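Local coordinates for putative peptidoglycan-binding/hydrolysing protein (Peptoclostridium difficile, PDB 5TV7), which probably binds peptidoglycan through its three-helix binding domain, which here holds glutamine hydroxamate, and may take part in cell-wall hydrolysis, at residues P163-W166 with D167-R171; S148-K152 with Y153-A157; S85-G89 with A90-T94; E117-A120 with A121-L125. One frame throughout, in Å; residues are numbered along the deposited sequence.

Contact 1 of 4, residues P163-W166 with D167-R171; sequences PATW and DKLGR. With HGA (glutamine hydroxamate), chain C.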
loop_
_atom_site.group_PDB
_atom_site.type_symbol
_atom_site.label_atom_id
_atom_site.label_comp_id
_atom_site.label_asym_id
_atom_site.label_seq_id
_atom_site.Cartn_x
_atom_site.Cartn_y
_atom_site.Cartn_z
ATOM N N PRO A 163 8.037 9.525 -10.452
ATOM C CA PRO A 163 8.551 8.570 -11.441
ATOM C C PRO A 163 9.689 7.655 -10.997
ATOM O O PRO A 163 9.596 6.447 -11.189
ATOM C CB PRO A 163 9.017 9.485 -12.581
ATOM C CG PRO A 163 8.047 10.619 -12.535
ATOM C CD PRO A 163 7.686 10.817 -11.080
ATOM N N ALA A 164 10.745 8.212 -10.411
ATOM C CA ALA A 164 11.890 7.394 -9.995
ATOM C C ALA A 164 11.515 6.403 -8.893
ATOM O O ALA A 164 11.956 5.259 -8.912
ATOM C CB ALA A 164 13.047 8.275 -9.541
ATOM N N THR A 165 10.704 6.848 -7.937
ATOM C CA THR A 165 10.312 5.982 -6.829
ATOM C C THR A 165 9.335 4.889 -7.308
ATOM O O THR A 165 9.440 3.741 -6.871
ATOM C CB THR A 165 9.745 6.801 -5.652
ATOM O OG1 THR A 165 10.764 7.696 -5.184
ATOM C CG2 THR A 165 9.314 5.890 -4.491
ATOM N N TRP A 166 8.420 5.239 -8.225
ATOM C CA TRP A 166 7.495 4.238 -8.783
ATOM C C TRP A 166 8.271 3.181 -9.516
ATOM O O TRP A 166 7.982 2.000 -9.388
ATOM C CB TRP A 166 6.526 4.831 -9.783
ATOM C CG TRP A 166 5.391 5.620 -9.244
ATOM C CD1 TRP A 166 5.104 6.921 -9.527
ATOM C CD2 TRP A 166 4.364 5.158 -8.367
ATOM N NE1 TRP A 166 3.945 7.292 -8.894
ATOM C CE2 TRP A 166 3.472 6.230 -8.171
ATOM C CE3 TRP A 166 4.102 3.940 -7.733
ATOM C CZ2 TRP A 166 2.345 6.132 -7.348
ATOM C CZ3 TRP A 166 2.969 3.835 -6.927
ATOM C CH2 TRP A 166 2.111 4.927 -6.740
ATOM N N ASP A 167 9.262 3.616 -10.290
ATOM C CA ASP A 167 10.077 2.708 -11.082
ATOM C C ASP A 167 10.792 1.696 -10.205
ATOM O O ASP A 167 10.803 0.492 -10.506
ATOM C CB ASP A 167 11.094 3.510 -11.891
ATOM C CG ASP A 167 12.015 2.632 -12.712
ATOM O OD1 ASP A 167 11.561 2.007 -13.695
ATOM O OD2 ASP A 167 13.220 2.591 -12.384
ATOM N N LYS A 168 11.356 2.175 -9.099
ATOM C CA LYS A 168 12.103 1.306 -8.200
ATOM C C LYS A 168 11.144 0.337 -7.502
ATOM O O LYS A 168 11.418 -0.847 -7.410
ATOM C CB LYS A 168 12.929 2.127 -7.193
ATOM C CG LYS A 168 14.011 1.331 -6.483
ATOM C CD LYS A 168 15.134 0.947 -7.443
ATOM C CE LYS A 168 16.064 -0.070 -6.816
ATOM N NZ LYS A 168 16.969 -0.719 -7.814
ATOM N N LEU A 169 10.005 0.838 -7.038
ATOM C CA LEU A 169 9.002 -0.020 -6.412
ATOM C C LEU A 169 8.551 -1.111 -7.363
ATOM O O LEU A 169 8.444 -2.281 -6.982
ATOM C CB LEU A 169 7.776 0.806 -5.986
ATOM C CG LEU A 169 7.961 1.647 -4.727
ATOM C CD1 LEU A 169 6.802 2.618 -4.570
ATOM C CD2 LEU A 169 8.094 0.741 -3.515
ATOM N N GLY A 170 8.283 -0.714 -8.604
ATOM C CA GLY A 170 7.840 -1.647 -9.636
ATOM C C GLY A 170 8.848 -2.735 -9.954
ATOM O O GLY A 170 8.483 -3.903 -10.056
ATOM N N ARG A 171 10.115 -2.352 -10.105
ATOM C CA ARG A 171 11.170 -3.323 -10.435
ATOM C C ARG A 171 11.400 -4.334 -9.321
ATOM O O ARG A 171 11.683 -5.489 -9.593
ATOM C CB ARG A 171 12.489 -2.625 -10.773
ATOM C CG ARG A 171 12.444 -1.899 -12.096
ATOM C CD ARG A 171 13.707 -1.105 -12.345
ATOM N NE ARG A 171 13.565 -0.287 -13.549
ATOM C CZ ARG A 171 13.820 -0.692 -14.796
ATOM N NH1 ARG A 171 14.254 -1.921 -15.052
ATOM N NH2 ARG A 171 13.646 0.155 -15.804
HETATM N N HGA C . 10.611 11.716 -5.402
HETATM C CA HGA C . 10.208 11.979 -6.774
HETATM C CB HGA C . 11.000 13.182 -7.299
HETATM C CG HGA C . 10.235 14.014 -8.337
HETATM C CD HGA C . 9.106 14.820 -7.724
HETATM O OE1 HGA C . 7.963 14.634 -8.102
HETATM N NE2 HGA C . 9.417 15.711 -6.779
HETATM O OZ2 HGA C . 8.428 16.461 -6.142
HETATM C C HGA C . 10.428 10.739 -7.616
HETATM O O HGA C . 10.377 9.629 -7.048
HETATM O OXT HGA C . 10.628 10.842 -8.852
HETATM O O HOH W 1 14.050 4.344 -10.166
#
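Thr165 and Leu169, one helical turn apart, lie side by side and point the same way, with Thr165 CG2 4.1 Å from Leu169 CD1. This is the tight flank. Leu169 also folds CG back to 3.3 Å from Thr165 O, the carbonyl that accepts its own N-H in a nearly straight bond (168°). Trp166 and Leu169 turn into the protein here: Phe149 of helix 140-152 packs on Thr165 and Leu169, helix 116-127 covers the indole, and Trp166 NE1 donates to Lys107 O.

The segment opens helix 163-173 of the putative peptidoglycan-binding domain, and its first turn grips the ligand. Backbone N-H groups not yet used by the helix face the carboxylate of glutamine hydroxamate: Ala164 N reaches OXT of the ligand at 3.1 Å and Thr165 N reaches its O at 2.9 Å. Thr165 OG1 sits beside its own backbone N (chi1 -61°) and donates to that same ligand O at 2.7 Å, giving it two bonds from one residue. The helix N-terminus probably adds electrostatic attraction for the negative group.

The other flank is looser and wetter. A water donates to Ala164 O and to Asp167 OD2, joining backbone to carboxylate. Arg171 NE approaches the Asp167 carboxylate from the syn side of both oxygens, 3.0 Å from OD1 in a salt bridge, while lying about 30° out of the carboxylate plane. Asp167 OD1 is held a second time by the hydroxyl of Tyr86 from the beta hairpin.

Contact 2 of 4, residues S148-K152 with Y153-A157; sequences SFQKK and YGLSA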
loop_
_atom_site.group_PDB
_atom_site.type_symbol
_atom_site.label_atom_id
_atom_site.label_comp_id
_atom_site.label_asym_id
_atom_site.label_seq_id
_atom_site.Cartn_x
_atom_site.Cartn_y
_atom_site.Cartn_z
ATOM N N SER A 148 12.373 5.976 4.020
ATOM C CA SER A 148 13.262 4.836 4.299
ATOM C C SER A 148 13.613 4.064 3.033
ATOM O O SER A 148 14.763 3.684 2.820
ATOM C CB SER A 148 12.621 3.872 5.305
ATOM O OG SER A 148 12.489 4.479 6.569
ATOM N N PHE A 149 12.590 3.799 2.227
ATOM C CA PHE A 149 12.751 3.115 0.956
ATOM C C PHE A 149 13.686 3.890 0.055
ATOM O O PHE A 149 14.599 3.327 -0.538
ATOM C CB PHE A 149 11.385 2.917 0.278
ATOM C CG PHE A 149 11.473 2.382 -1.123
ATOM C CD1 PHE A 149 11.647 1.031 -1.353
ATOM C CD2 PHE A 149 11.359 3.233 -2.215
ATOM C CE1 PHE A 149 11.714 0.527 -2.657
ATOM C CE2 PHE A 149 11.418 2.740 -3.514
ATOM C CZ PHE A 149 11.606 1.389 -3.735
ATOM N N GLN A 150 13.456 5.189 -0.047
ATOM C CA GLN A 150 14.300 6.035 -0.881
ATOM C C GLN A 150 15.751 6.021 -0.414
ATOM O O GLN A 150 16.678 5.947 -1.240
ATOM C CB GLN A 150 13.735 7.456 -0.931
ATOM C CG GLN A 150 12.477 7.535 -1.766
ATOM C CD GLN A 150 11.693 8.811 -1.572
ATOM O OE1 GLN A 150 11.763 9.449 -0.520
ATOM N NE2 GLN A 150 10.894 9.160 -2.573
ATOM N N LYS A 151 15.964 6.079 0.900
ATOM C CA LYS A 151 17.334 6.028 1.416
ATOM C C LYS A 151 17.968 4.676 1.118
ATOM O O LYS A 151 19.103 4.613 0.669
ATOM C CB LYS A 151 17.388 6.317 2.908
ATOM C CG LYS A 151 17.147 7.782 3.248
ATOM C CD LYS A 151 17.082 7.993 4.756
ATOM C CE LYS A 151 16.980 9.471 5.123
ATOM N NZ LYS A 151 16.850 9.624 6.603
ATOM N N LYS A 152 17.223 3.600 1.321
ATOM C CA LYS A 152 17.754 2.278 1.061
ATOM C C LYS A 152 18.218 2.110 -0.388
ATOM O O LYS A 152 19.274 1.518 -0.632
ATOM C CB LYS A 152 16.724 1.184 1.397
ATOM C CG LYS A 152 17.203 -0.242 1.103
ATOM C CD LYS A 152 16.249 -1.291 1.660
ATOM C CE LYS A 152 16.782 -2.705 1.469
ATOM N NZ LYS A 152 15.846 -3.737 2.014
ATOM N N TYR A 153 17.443 2.644 -1.336
ATOM C CA TYR A 153 17.769 2.472 -2.749
ATOM C C TYR A 153 18.478 3.619 -3.456
ATOM O O TYR A 153 18.561 3.623 -4.672
ATOM C CB TYR A 153 16.517 2.004 -3.502
ATOM C CG TYR A 153 16.108 0.652 -3.004
ATOM C CD1 TYR A 153 16.840 -0.475 -3.361
ATOM C CD2 TYR A 153 15.035 0.496 -2.130
ATOM C CE1 TYR A 153 16.509 -1.721 -2.877
ATOM C CE2 TYR A 153 14.686 -0.757 -1.646
ATOM C CZ TYR A 153 15.432 -1.857 -2.023
ATOM O OH TYR A 153 15.108 -3.095 -1.557
ATOM N N GLY A 154 19.014 4.567 -2.706
ATOM C CA GLY A 154 19.766 5.669 -3.304
ATOM C C GLY A 154 18.968 6.717 -4.069
ATOM O O GLY A 154 19.528 7.429 -4.909
ATOM N N LEU A 155 17.672 6.804 -3.781
ATOM C CA LEU A 155 16.810 7.814 -4.371
ATOM C C LEU A 155 16.794 9.014 -3.427
ATOM O O LEU A 155 17.064 8.869 -2.239
ATOM C CB LEU A 155 15.374 7.283 -4.496
ATOM C CG LEU A 155 15.160 6.039 -5.387
ATOM C CD1 LEU A 155 13.741 5.513 -5.240
ATOM C CD2 LEU A 155 15.471 6.334 -6.841
ATOM N N SER A 156 16.493 10.197 -3.959
ATOM C CA SER A 156 16.326 11.377 -3.125
ATOM C C SER A 156 15.177 11.085 -2.144
ATOM O O SER A 156 14.091 10.659 -2.540
ATOM C CB SER A 156 16.026 12.613 -3.970
ATOM O OG SER A 156 17.192 13.045 -4.629
ATOM N N ALA A 157 15.455 11.276 -0.859
ATOM C CA ALA A 157 14.522 10.928 0.188
ATOM C C ALA A 157 13.595 12.075 0.553
ATOM O O ALA A 157 13.595 12.555 1.677
ATOM C CB ALA A 157 15.291 10.439 1.399
#
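Phe149 sets CG anti to its backbone N (chi1 172°), whereas Tyr153 turns CG the other way, beside its N (chi1 -64°), and the two rings meet one turn apart. Tyr153 CD2 lies over a face of the Phe149 ring, 3.4 Å from CE1 of Phe149, in an oblique aromatic pair with planes inclined at 52°. Lys152, extended throughout, runs alongside the tyrosine and places CG over a face of its ring in a CH-pi contact, 3.9 Å from the Tyr153 centroid.

Here helix 140-152 ends in a Schellman motif. Leu155 N reaches back to Gln150 O at 2.9 Å, and Gly154, at positive phi, makes a weak bond, 3.4 Å from its N to Lys151 O. The reversal folds Leu155 CB to 3.9 Å from Gln150 CB, while Leu155 CD1 closes on Phe149 CE2.

Past the turn, the chain runs along the extended Gln150, whose CD comes within 3.2 Å of Ser156 O. The amide is buried and held by outside partners: OE1 accepts from Gly159 N, and NE2 donates to Thr165 OG1. With both ends engaged, the amide's orientation is probably fixed. Gln150 lines the pocket, its side chain about 4 Å from glutamine hydroxamate at the nearest atoms, and also positions Thr165: because NE2 donates to OG1, the hydroxyl proton is left for the ligand carboxylate.

Contact 3 of 4, residues S85-G89 with A90-T94; sequences SYNIG and AKTIT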
loop_
_atom_site.group_PDB
_atom_site.type_symbol
_atom_site.label_atom_id
_atom_site.label_comp_id
_atom_site.label_asym_id
_atom_site.label_seq_id
_atom_site.Cartn_x
_atom_site.Cartn_y
_atom_site.Cartn_z
ATOM N N SER A 85 2.424 -6.024 -11.566
ATOM C CA SER A 85 2.912 -6.057 -12.929
ATOM C C SER A 85 3.301 -4.635 -13.286
ATOM O O SER A 85 2.481 -3.718 -13.203
ATOM C CB SER A 85 1.837 -6.531 -13.898
ATOM O OG SER A 85 2.372 -6.558 -15.212
ATOM N N TYR A 86 4.559 -4.450 -13.650
ATOM C CA TYR A 86 5.044 -3.139 -13.993
ATOM C C TYR A 86 5.391 -3.121 -15.462
ATOM O O TYR A 86 6.264 -3.844 -15.902
ATOM C CB TYR A 86 6.231 -2.763 -13.089
ATOM C CG TYR A 86 6.998 -1.509 -13.473
ATOM C CD1 TYR A 86 6.347 -0.391 -13.981
ATOM C CD2 TYR A 86 8.373 -1.405 -13.221
ATOM C CE1 TYR A 86 7.045 0.758 -14.313
ATOM C CE2 TYR A 86 9.078 -0.246 -13.536
ATOM C CZ TYR A 86 8.406 0.826 -14.089
ATOM O OH TYR A 86 9.069 1.985 -14.398
ATOM N N ASN A 87 4.669 -2.307 -16.220
ATOM C CA ASN A 87 4.913 -2.175 -17.647
ATOM C C ASN A 87 5.758 -0.924 -17.845
ATOM O O ASN A 87 5.239 0.187 -17.905
ATOM C CB ASN A 87 3.597 -2.106 -18.424
ATOM C CG ASN A 87 3.816 -2.105 -19.923
ATOM O OD1 ASN A 87 4.880 -1.701 -20.404
ATOM N ND2 ASN A 87 2.821 -2.562 -20.670
ATOM N N ILE A 88 7.067 -1.139 -17.950
ATOM C CA ILE A 88 8.056 -0.069 -18.103
ATOM C C ILE A 88 7.779 0.832 -19.301
ATOM O O ILE A 88 7.770 2.060 -19.165
ATOM C CB ILE A 88 9.482 -0.663 -18.189
ATOM C CG1 ILE A 88 9.818 -1.382 -16.870
ATOM C CG2 ILE A 88 10.510 0.429 -18.471
ATOM C CD1 ILE A 88 11.079 -2.220 -16.909
ATOM N N GLY A 89 7.546 0.227 -20.466
ATOM C CA GLY A 89 7.257 0.985 -21.683
ATOM C C GLY A 89 5.997 1.840 -21.585
ATOM O O GLY A 89 5.985 2.994 -22.012
ATOM N N ALA A 90 4.938 1.277 -21.014
ATOM C CA ALA A 90 3.673 1.995 -20.876
ATOM C C ALA A 90 3.652 2.928 -19.666
ATOM O O ALA A 90 2.695 3.678 -19.488
ATOM C CB ALA A 90 2.519 1.004 -20.795
ATOM N N LYS A 91 4.698 2.899 -18.840
ATOM C CA LYS A 91 4.731 3.739 -17.627
ATOM C C LYS A 91 3.511 3.491 -16.732
ATOM O O LYS A 91 2.887 4.425 -16.233
ATOM C CB LYS A 91 4.865 5.235 -17.970
ATOM C CG LYS A 91 6.202 5.629 -18.565
ATOM C CD LYS A 91 6.162 7.096 -18.949
ATOM C CE LYS A 91 7.467 7.583 -19.557
ATOM N NZ LYS A 91 8.570 7.553 -18.568
ATOM N N THR A 92 3.182 2.223 -16.526
ATOM C CA THR A 92 2.042 1.849 -15.681
ATOM C C THR A 92 2.399 0.696 -14.761
ATOM O O THR A 92 3.248 -0.143 -15.086
ATOM C CB THR A 92 0.836 1.358 -16.509
ATOM O OG1 THR A 92 1.239 0.232 -17.300
ATOM C CG2 THR A 92 0.277 2.452 -17.420
ATOM N N ILE A 93 1.716 0.661 -13.624
ATOM C CA ILE A 93 1.834 -0.420 -12.655
ATOM C C ILE A 93 0.430 -0.936 -12.412
ATOM O O ILE A 93 -0.489 -0.156 -12.148
ATOM C CB ILE A 93 2.459 0.038 -11.324
ATOM C CG1 ILE A 93 3.955 0.282 -11.537
ATOM C CG2 ILE A 93 2.264 -1.028 -10.228
ATOM C CD1 ILE A 93 4.658 0.866 -10.337
ATOM N N THR A 94 0.278 -2.251 -12.482
ATOM C CA THR A 94 -1.010 -2.880 -12.240
ATOM C C THR A 94 -0.909 -3.762 -11.015
ATOM O O THR A 94 0.003 -4.581 -10.904
ATOM C CB THR A 94 -1.456 -3.742 -13.443
ATOM O OG1 THR A 94 -1.438 -2.934 -14.614
ATOM C CG2 THR A 94 -2.881 -4.295 -13.241
#
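Ala90 opens the return from Asn87 across a tight turn: its N donates to Asn87 OD1 at 3.0 Å, an almost straight bond at the hydrogen (165°) although the donor sits well above the plane of the side-chain amide. Asn87 presents this oxygen by setting CG anti to its backbone N (chi1 -174°), and Ala90 CB lies against the amide, 3.5 Å from Asn87 CG.

Lys91 follows in a left-handed conformation, and its N bonds to Ile88 O, again from above the carbonyl plane. Together with Thr92 it faces Asn87, forming a G1 beta bulge at the start of the returning strand.

Thr92 restores regular pairing. Its carbonyl takes Asn87 N at 2.8 Å, nearly along the C=O axis, while Thr92 N returns a longer bond to Asn87 O at 3.2 Å. The same Thr92 carbonyl lies at the edge of the Tyr86 ring, in its plane, 3.3 Å from CD1 of Tyr86.

Ile93 stands on the other face of the sheet beside Tyr86 as a non-hydrogen-bonded pair. CG1 of Ile93 reaches Tyr86 CD1 at 3.5 Å, and Trp166 of helix 163-173 packs on the isoleucine.

Thr94 closes the segment opposite Ser85 with two backbone bonds, the shorter from Thr94 N to Ser85 O at 2.7 Å. Its OG1 is bonded to Thr102 OG1 on the next strand.

The hairpin therefore has a polar face of Ser85, Asn87, Thr92 and Thr94, whereas the face of Tyr86 and Ile93 can pack against helix 163-173 because the phenol hydroxyl is taken up by the Asp167 carboxylate.

Contact 4 of 4, residues E117-A120 with A121-L125; sequences EVKA and AQIML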
loop_
_atom_site.group_PDB
_atom_site.type_symbol
_atom_site.label_atom_id
_atom_site.label_comp_id
_atom_site.label_asym_id
_atom_site.label_seq_id
_atom_site.Cartn_x
_atom_site.Cartn_y
_atom_site.Cartn_z
ATOM N N GLU A 117 -3.742 5.346 -6.270
ATOM C CA GLU A 117 -2.285 5.408 -6.387
ATOM C C GLU A 117 -1.645 5.168 -5.028
ATOM O O GLU A 117 -0.657 4.447 -4.922
ATOM C CB GLU A 117 -1.781 6.741 -6.948
ATOM C CG GLU A 117 -2.118 7.020 -8.399
ATOM C CD GLU A 117 -3.534 7.498 -8.622
ATOM O OE1 GLU A 117 -4.255 7.812 -7.637
ATOM O OE2 GLU A 117 -3.930 7.552 -9.808
ATOM N N VAL A 118 -2.224 5.767 -3.998
ATOM C CA VAL A 118 -1.729 5.591 -2.637
ATOM C C VAL A 118 -1.831 4.111 -2.243
ATOM O O VAL A 118 -0.865 3.537 -1.708
ATOM C CB VAL A 118 -2.482 6.500 -1.640
ATOM C CG1 VAL A 118 -2.070 6.198 -0.207
ATOM C CG2 VAL A 118 -2.210 7.958 -1.961
ATOM N N LYS A 119 -2.975 3.485 -2.541
ATOM C CA LYS A 119 -3.170 2.070 -2.224
ATOM C C LYS A 119 -2.112 1.201 -2.883
ATOM O O LYS A 119 -1.521 0.336 -2.232
ATOM C CB LYS A 119 -4.552 1.591 -2.653
ATOM C CG LYS A 119 -4.839 0.139 -2.276
ATOM C CD LYS A 119 -6.238 -0.259 -2.684
ATOM C CE LYS A 119 -6.451 -1.731 -2.425
ATOM N NZ LYS A 119 -7.807 -2.157 -2.861
ATOM N N ALA A 120 -1.859 1.460 -4.164
ATOM C CA ALA A 120 -0.874 0.700 -4.921
ATOM C C ALA A 120 0.505 0.811 -4.290
ATOM O O ALA A 120 1.198 -0.194 -4.122
ATOM C CB ALA A 120 -0.834 1.165 -6.369
ATOM N N ALA A 121 0.887 2.026 -3.912
ATOM C CA ALA A 121 2.187 2.245 -3.273
ATOM C C ALA A 121 2.260 1.513 -1.935
ATOM O O ALA A 121 3.279 0.931 -1.606
ATOM C CB ALA A 121 2.448 3.736 -3.079
ATOM N N GLN A 122 1.158 1.520 -1.185
ATOM C CA GLN A 122 1.124 0.866 0.120
ATOM C C GLN A 122 1.269 -0.642 -0.006
ATOM O O GLN A 122 1.926 -1.273 0.816
ATOM C CB GLN A 122 -0.158 1.239 0.876
ATOM C CG GLN A 122 -0.099 2.674 1.382
ATOM C CD GLN A 122 -1.417 3.206 1.899
ATOM O OE1 GLN A 122 -2.506 2.720 1.545
ATOM N NE2 GLN A 122 -1.328 4.236 2.726
ATOM N N ILE A 123 0.635 -1.209 -1.023
ATOM C CA ILE A 123 0.745 -2.618 -1.280
ATOM C C ILE A 123 2.194 -2.980 -1.602
ATOM O O ILE A 123 2.729 -3.903 -1.024
ATOM C CB ILE A 123 -0.203 -3.063 -2.393
ATOM C CG1 ILE A 123 -1.628 -3.091 -1.830
ATOM C CG2 ILE A 123 0.194 -4.440 -2.908
ATOM C CD1 ILE A 123 -2.708 -3.159 -2.874
HETATM N N MSE A 124 2.823 -2.222 -2.482
HETATM C CA MSE A 124 4.219 -2.487 -2.864
HETATM C C MSE A 124 5.187 -2.303 -1.709
HETATM O O MSE A 124 6.096 -3.120 -1.514
HETATM C CB MSE A 124 4.574 -1.599 -4.056
HETATM C CG MSE A 124 3.848 -2.132 -5.286
HETATM SE SE MSE A 124 4.475 -1.243 -6.915
HETATM C CE MSE A 124 3.618 0.470 -6.609
ATOM N N LEU A 125 5.002 -1.244 -0.929
ATOM C CA LEU A 125 5.863 -0.993 0.241
ATOM C C LEU A 125 5.706 -2.133 1.248
ATOM O O LEU A 125 6.699 -2.630 1.801
ATOM C CB LEU A 125 5.535 0.347 0.887
ATOM C CG LEU A 125 5.921 1.587 0.098
ATOM C CD1 LEU A 125 5.207 2.815 0.647
ATOM C CD2 LEU A 125 7.429 1.790 0.129
#
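Val118 and Gln122 meet through one methyl and the amide end of the glutamine: CG1 of Val118 lies 3.6 Å from Gln122 NE2. One residue further on, Lys119 and Ile123 touch through aliphatic carbons. Lys119 is stretched out from a CG anti to its N (chi1 -177°), and Ile123 CD1 meets the chain at two places, 4.0 Å from both CG and CE of Lys119. Met124, present as selenomethionine, bends at its last torsion (chi3 -73°), which curls CE back to 3.5 Å from Ala120 O.

The backbone bonds are those of a regular alpha-helix, from Ala121 N to Glu117 O through to Met124 N to Ala120 O. The straightest of the four is the last, at 166° and 3.1 Å between Met124 N and Ala120 O.

The amide of Gln122 is satisfied beyond the helix. OE1 accepts from Ser136 N and NE2 donates to Thr142 OG1, which secures both ends of a buried amide and ties the helix to the loop that precedes helix 140-152 and to that helix itself.

Helix 116-127 is thus wedged between the sheet and the rest of the helical domain. Ala120 and Ile123 press on Ile95 of strand 92-96, and Ala120 also meets Ile103 of strand 100-104; Ala121 and Met124 take the indole of Trp166, while Leu125 packs on Leu169 of helix 163-173.

How the contacts relate
Contact 1 touches all three others. Its helix holds the carboxylate of glutamine hydroxamate. The centres of contacts 1 and 2 are about 11 Å apart; Gln150 of contact 2 also lines the pocket, and its NE2 is 3.0 Å from Thr165 OG1, a probable hydrogen bond. Toward the sheet, Asp167 OD1 lies 2.6 Å from Tyr86 OH, probably hydrogen-bonded and linking contact 1 to contact 3. Contact 4 fills the interior, with Trp166 CZ3 3.4 Å from Met124 CE; the same CE also meets Ile93 CD1 of contact 3. Contacts 2 and 3 do not touch, their nearest atoms being about 10 Å apart, and helix 163-173 bridges them, with the ligand at its N-terminal end.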